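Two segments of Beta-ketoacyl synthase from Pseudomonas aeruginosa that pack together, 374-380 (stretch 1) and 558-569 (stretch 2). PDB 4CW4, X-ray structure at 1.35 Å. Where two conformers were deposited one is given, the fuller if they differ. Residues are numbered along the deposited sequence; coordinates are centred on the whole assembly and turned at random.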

ATOM      1  N   ASP A 374      -5.397 -17.052  17.675  1.00 10.31           N
ATOM      2  CA  ASP A 374      -6.686 -17.251  18.314  1.00 12.02           C
ATOM      3  C   ASP A 374      -6.503 -17.885  19.694  1.00 11.19           C
ATOM      4  O   ASP A 374      -5.514 -18.564  19.973  1.00 11.80           O
ATOM      5  N   ASP A 375      -7.476 -17.659  20.557  1.00 11.15           N
ATOM      6  CA  ASP A 375      -7.392 -18.105  21.933  1.00 13.03           C
ATOM      7  C   ASP A 375      -7.277 -19.612  22.090  1.00 12.67           C
ATOM      8  O   ASP A 375      -6.606 -20.091  22.996  1.00 12.93           O
ATOM      9  N   GLU A 376      -7.937 -20.358  21.228  1.00 13.63           N
ATOM     10  CA  GLU A 376      -7.914 -21.808  21.345  1.00 14.46           C
ATOM     11  C   GLU A 376      -6.524 -22.356  21.018  1.00 13.63           C
ATOM     12  O   GLU A 376      -6.003 -23.220  21.730  1.00 13.52           O
ATOM     13  N   LEU A 377      -5.919 -21.856  19.942  1.00 12.46           N
ATOM     14  CA  LEU A 377      -4.578 -22.283  19.581  1.00 12.12           C
ATOM     15  C   LEU A 377      -3.567 -21.856  20.658  1.00 10.96           C
ATOM     16  O   LEU A 377      -2.658 -22.615  21.005  1.00 11.65           O
ATOM     17  N   ALA A 378      -3.696 -20.633  21.167  1.00 11.10           N
ATOM     18  CA  ALA A 378      -2.803 -20.160  22.229  1.00 12.00           C
ATOM     19  C   ALA A 378      -2.873 -21.100  23.437  1.00 12.09           C
ATOM     20  O   ALA A 378      -1.856 -21.482  23.998  1.00 12.70           O
ATOM     21  N   LEU A 379      -4.089 -21.480  23.788  1.00 11.87           N
ATOM     22  CA  LEU A 379      -4.333 -22.381  24.912  1.00 13.42           C
ATOM     23  C   LEU A 379      -3.634 -23.722  24.673  1.00 13.19           C
ATOM     24  O   LEU A 379      -2.934 -24.246  25.539  1.00 13.12           O
ATOM     25  N   ARG A 380      -3.835 -24.263  23.474  1.00 12.74           N
ATOM     26  CA  ARG A 380      -3.247 -25.534  23.082  1.00 13.40           C
ATOM     27  C   ARG A 380      -1.714 -25.537  23.156  1.00 13.89           C
ATOM     28  O   ARG A 380      -1.117 -26.522  23.577  1.00 14.29           O
ATOM     29  N   MET A 558     -10.914 -13.947  30.525  1.00 15.83           N
ATOM     30  CA  MET A 558     -11.745 -14.354  29.413  1.00 15.52           C
ATOM     31  C   MET A 558     -11.462 -15.792  28.972  1.00 16.43           C
ATOM     32  O   MET A 558     -12.399 -16.553  28.752  1.00 16.72           O
ATOM     33  N   LEU A 559     -10.197 -16.179  28.862  1.00 16.59           N
ATOM     34  CA  LEU A 559      -9.862 -17.553  28.455  1.00 16.35           C
ATOM     35  C   LEU A 559     -10.295 -18.565  29.512  1.00 17.27           C
ATOM     36  O   LEU A 559     -10.783 -19.664  29.176  1.00 17.53           O
ATOM     37  N   ARG A 560     -10.127 -18.200  30.782  0.51 17.48           N
ATOM     38  CA  ARG A 560     -10.574 -19.050  31.884  0.51 19.27           C
ATOM     39  C   ARG A 560     -12.083 -19.272  31.823  0.51 19.17           C
ATOM     40  O   ARG A 560     -12.565 -20.390  32.013  0.51 19.45           O
ATOM     41  N   LYS A 561     -12.831 -18.206  31.555  1.00 18.76           N
ATOM     42  CA  LYS A 561     -14.288 -18.301  31.509  1.00 19.63           C
ATOM     43  C   LYS A 561     -14.742 -19.185  30.354  1.00 18.92           C
ATOM     44  O   LYS A 561     -15.614 -20.034  30.524  1.00 20.23           O
ATOM     45  N   ARG A 562     -14.153 -18.989  29.180  1.00 17.31           N
ATOM     46  CA  ARG A 562     -14.551 -19.759  28.007  1.00 16.63           C
ATOM     47  C   ARG A 562     -14.127 -21.220  28.103  1.00 16.81           C
ATOM     48  O   ARG A 562     -14.922 -22.099  27.812  1.00 17.76           O
ATOM     49  N   HIS A 563     -12.890 -21.478  28.521  1.00 16.89           N
ATOM     50  CA  HIS A 563     -12.313 -22.815  28.376  1.00 16.79           C
ATOM     51  C   HIS A 563     -12.372 -23.675  29.629  1.00 16.46           C
ATOM     52  O   HIS A 563     -12.219 -24.886  29.527  1.00 16.86           O
ATOM     53  N   GLY A 564     -12.564 -23.051  30.788  1.00 16.49           N
ATOM     54  CA  GLY A 564     -12.718 -23.781  32.050  1.00 16.48           C
ATOM     55  C   GLY A 564     -11.416 -24.015  32.801  1.00 16.64           C
ATOM     56  O   GLY A 564     -10.323 -23.918  32.241  1.00 14.29           O
ATOM     57  N   GLN A 565     -11.528 -24.372  34.075  0.66 17.46           N
ATOM     58  CA  GLN A 565     -10.347 -24.445  34.929  0.66 16.79           C
ATOM     59  C   GLN A 565      -9.395 -25.604  34.585  0.66 16.08           C
ATOM     60  O   GLN A 565      -8.186 -25.456  34.710  0.66 14.43           O
ATOM     61  N   ALA A 566      -9.910 -26.747  34.148  1.00 16.14           N
ATOM     62  CA  ALA A 566      -9.008 -27.854  33.802  1.00 15.83           C
ATOM     63  C   ALA A 566      -8.142 -27.523  32.583  1.00 14.68           C
ATOM     64  O   ALA A 566      -6.920 -27.756  32.576  1.00 14.37           O
ATOM     65  N   ALA A 567      -8.785 -27.017  31.536  1.00 14.44           N
ATOM     66  CA  ALA A 567      -8.070 -26.660  30.315  1.00 14.41           C
ATOM     67  C   ALA A 567      -7.091 -25.526  30.583  1.00 14.19           C
ATOM     68  O   ALA A 567      -5.963 -25.531  30.077  1.00 14.43           O
ATOM     69  N   PHE A 568      -7.503 -24.564  31.400  1.00 13.96           N
ATOM     70  CA  PHE A 568      -6.603 -23.465  31.711  1.00 13.90           C
ATOM     71  C   PHE A 568      -5.389 -23.949  32.506  1.00 12.95           C
ATOM     72  O   PHE A 568      -4.283 -23.476  32.292  1.00 13.03           O
ATOM     73  N   ALA A 569      -5.600 -24.874  33.443  1.00 12.03           N
ATOM     74  CA  ALA A 569      -4.476 -25.411  34.210  1.00 11.81           C
ATOM     75  C   ALA A 569      -3.480 -26.136  33.316  1.00 12.20           C
ATOM     76  O   ALA A 569      -2.268 -26.011  33.503  1.00 12.26           O
TER

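Two helices that cross nearly at right angles share only a short length of surface, so a few side chains must do most of the packing. The contact between 374-380 and 558-569 illustrates the principle: the axes of helix 375-380 and helix 558-563 cross at 92° with a closest approach of 11.3 Å, and one helical turn of the first segment supplies a polar anchor, Asp375, and an apolar knob, Leu379, both with CA-to-CB bonds directed toward the second segment.

Leu379 covers the most surface. With chi1 t and chi2 p, its side chain sits as a knob among Leu559, His563, Ala567 and Phe568. Ala567 and Phe568 come from the next helix, 565-569, so the pocket is built from both helices of the second segment. Leu379 CD2 lies over one face of the His563 ring, 3.9 Å from the centroid in a CH-pi contact, and also meets Ala567 CB at 4.1 Å. Leu379 CD1 lies 4.3 Å from Leu559 CD2, and Leu379 CD1 is likewise 4.3 Å from Phe568 CD1. Phe568 itself has chi1 t and a CA-to-CB bond pointing away, yet its ring still borders the pocket.

Asp375, chi1 p, places a single carboxylate oxygen between two donors. His563 NE2 donates to Asp375 OD2 at 2.8 Å, and Arg562 NH1 donates to the same Asp375 OD2 at 3.1 Å, the latter bond forming part of a salt bridge. The other oxygen, OD1, is hydrogen-bonded elsewhere in the structure. Arg562 reaches the acid through an extended t, t start and an m turn at chi3. The aliphatic part of Asp375 is used as well, Asp375 CB resting 3.8 Å from Leu559 CD1.

His563, chi1 m, joins the two halves of the interface. Because the carboxylate lies at the ring edge, near its plane, a face remains free to receive Leu379, and one imidazole serves both polar and apolar packing.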

ATOM      1  CB  ASP A 374      -7.634 -18.082  17.451  1.00 11.77           C
ATOM      2  CG  ASP A 374      -7.216 -19.525  17.320  1.00 13.13           C
ATOM      3  OD1 ASP A 374      -7.614 -20.366  18.180  1.00 13.41           O
ATOM      4  OD2 ASP A 374      -6.506 -19.826  16.344  1.00 14.58           O
ATOM      5  CB  ASP A 375      -8.583 -17.589  22.754  1.00 13.46           C
ATOM      6  CG  ASP A 375      -9.929 -18.055  22.231  1.00 14.19           C
ATOM      7  OD1 ASP A 375     -10.281 -17.716  21.090  1.00 13.46           O
ATOM      8  OD2 ASP A 375     -10.693 -18.686  22.994  1.00 15.97           O
ATOM      9  CB  GLU A 376      -8.978 -22.398  20.423  1.00 17.78           C
ATOM     10  CG  GLU A 376      -9.156 -23.886  20.531  1.00 22.97           C
ATOM     11  CD  GLU A 376     -10.347 -24.347  19.727  1.00 27.95           C
ATOM     12  OE1 GLU A 376     -10.230 -24.453  18.488  1.00 29.28           O
ATOM     13  OE2 GLU A 376     -11.407 -24.585  20.340  1.00 31.68           O
ATOM     14  CB  LEU A 377      -4.181 -21.702  18.212  1.00 11.87           C
ATOM     15  CG  LEU A 377      -2.797 -22.114  17.721  1.00 12.63           C
ATOM     16  CD1 LEU A 377      -2.719 -23.619  17.469  1.00 13.59           C
ATOM     17  CD2 LEU A 377      -2.391 -21.316  16.494  1.00 13.11           C
ATOM     18  CB  ALA A 378      -3.154 -18.741  22.628  1.00 11.82           C
ATOM     19  CB  LEU A 379      -5.846 -22.596  25.074  1.00 16.17           C
ATOM     20  CG  LEU A 379      -6.324 -23.243  26.377  1.00 17.59           C
ATOM     21  CD1 LEU A 379      -6.390 -22.194  27.501  1.00 18.25           C
ATOM     22  CD2 LEU A 379      -7.675 -23.933  26.174  1.00 19.07           C
ATOM     23  CB  ARG A 380      -3.695 -25.921  21.661  1.00 14.91           C
ATOM     24  CG  ARG A 380      -3.358 -27.352  21.313  1.00 16.30           C
ATOM     25  CD  ARG A 380      -3.344 -27.638  19.829  1.00 16.48           C
ATOM     26  NE  ARG A 380      -4.495 -27.102  19.127  1.00 17.42           N
ATOM     27  CZ  ARG A 380      -4.542 -26.937  17.807  1.00 18.16           C
ATOM     28  NH1 ARG A 380      -3.513 -27.283  17.046  1.00 18.61           N
ATOM     29  NH2 ARG A 380      -5.620 -26.424  17.245  1.00 19.87           N
ATOM     30  CB  MET A 558     -11.579 -13.356  28.256  1.00 15.90           C
ATOM     31  CG  MET A 558     -12.164 -11.986  28.590  1.00 16.34           C
ATOM     32  SD  MET A 558     -11.784 -10.680  27.396  1.00 17.31           S
ATOM     33  CE  MET A 558     -12.929 -11.090  26.064  1.00 17.77           C
ATOM     34  CB  LEU A 559      -8.360 -17.695  28.155  1.00 16.31           C
ATOM     35  CG  LEU A 559      -7.995 -17.541  26.664  1.00 18.98           C
ATOM     36  CD1 LEU A 559      -8.157 -16.092  26.220  1.00 20.06           C
ATOM     37  CD2 LEU A 559      -6.598 -18.058  26.390  1.00 22.02           C
ATOM     38  CB  ARG A 560     -10.191 -18.438  33.239  0.51 21.37           C
ATOM     39  CG  ARG A 560      -8.721 -18.610  33.638  0.51 24.12           C
ATOM     40  CD  ARG A 560      -8.395 -17.821  34.912  0.51 25.94           C
ATOM     41  NE  ARG A 560      -7.020 -17.993  35.380  0.51 27.50           N
ATOM     42  CZ  ARG A 560      -6.593 -19.025  36.108  0.51 28.32           C
ATOM     43  NH1 ARG A 560      -7.424 -20.008  36.441  0.51 29.61           N
ATOM     44  NH2 ARG A 560      -5.325 -19.083  36.492  0.51 27.89           N
ATOM     45  CB  LYS A 561     -14.903 -16.904  31.402  1.00 20.82           C
ATOM     46  CG  LYS A 561     -16.425 -16.871  31.309  1.00 24.07           C
ATOM     47  CD  LYS A 561     -17.081 -17.436  32.540  1.00 27.34           C
ATOM     48  CE  LYS A 561     -18.566 -17.103  32.551  1.00 29.65           C
ATOM     49  NZ  LYS A 561     -19.312 -17.983  33.483  1.00 31.53           N
ATOM     50  CB  ARG A 562     -13.983 -19.145  26.728  1.00 16.32           C
ATOM     51  CG  ARG A 562     -14.178 -20.011  25.495  1.00 16.76           C
ATOM     52  CD  ARG A 562     -13.705 -19.285  24.223  1.00 16.30           C
ATOM     53  NE  ARG A 562     -14.696 -18.320  23.762  1.00 15.77           N
ATOM     54  CZ  ARG A 562     -14.516 -17.481  22.754  1.00 15.02           C
ATOM     55  NH1 ARG A 562     -13.351 -17.439  22.124  1.00 14.24           N
ATOM     56  NH2 ARG A 562     -15.501 -16.670  22.390  1.00 15.94           N
ATOM     57  CB  HIS A 563     -10.875 -22.701  27.862  1.00 17.33           C
ATOM     58  CG  HIS A 563     -10.786 -22.079  26.508  1.00 17.38           C
ATOM     59  ND1 HIS A 563     -11.112 -22.761  25.357  1.00 18.72           N
ATOM     60  CD2 HIS A 563     -10.408 -20.838  26.122  1.00 16.96           C
ATOM     61  CE1 HIS A 563     -10.937 -21.963  24.319  1.00 18.14           C
ATOM     62  NE2 HIS A 563     -10.515 -20.791  24.758  1.00 16.81           N
ATOM     63  CB  GLN A 565     -10.721 -24.430  36.425  0.66 17.27           C
ATOM     64  CG  GLN A 565     -11.781 -25.432  36.875  0.66 17.71           C
ATOM     65  CD  GLN A 565     -12.046 -25.347  38.378  0.66 18.89           C
ATOM     66  OE1 GLN A 565     -11.629 -24.377  39.022  0.66 19.39           O
ATOM     67  NE2 GLN A 565     -12.734 -26.360  38.944  0.66 18.68           N
ATOM     68  CB  ALA A 566      -9.755 -29.130  33.564  1.00 17.03           C
ATOM     69  CB  ALA A 567      -9.025 -26.270  29.209  1.00 14.64           C
ATOM     70  CB  PHE A 568      -7.307 -22.331  32.454  1.00 14.68           C
ATOM     71  CG  PHE A 568      -6.541 -21.053  32.410  1.00 16.57           C
ATOM     72  CD1 PHE A 568      -6.693 -20.179  31.334  1.00 17.71           C
ATOM     73  CD2 PHE A 568      -5.608 -20.743  33.387  1.00 17.11           C
ATOM     74  CE1 PHE A 568      -5.953 -19.000  31.267  1.00 17.30           C
ATOM     75  CE2 PHE A 568      -4.864 -19.558  33.312  1.00 17.99           C
ATOM     76  CZ  PHE A 568      -5.039 -18.700  32.258  1.00 17.60           C
ATOM     77  CB  ALA A 569      -4.972 -26.338  35.314  1.00 12.48           C
TER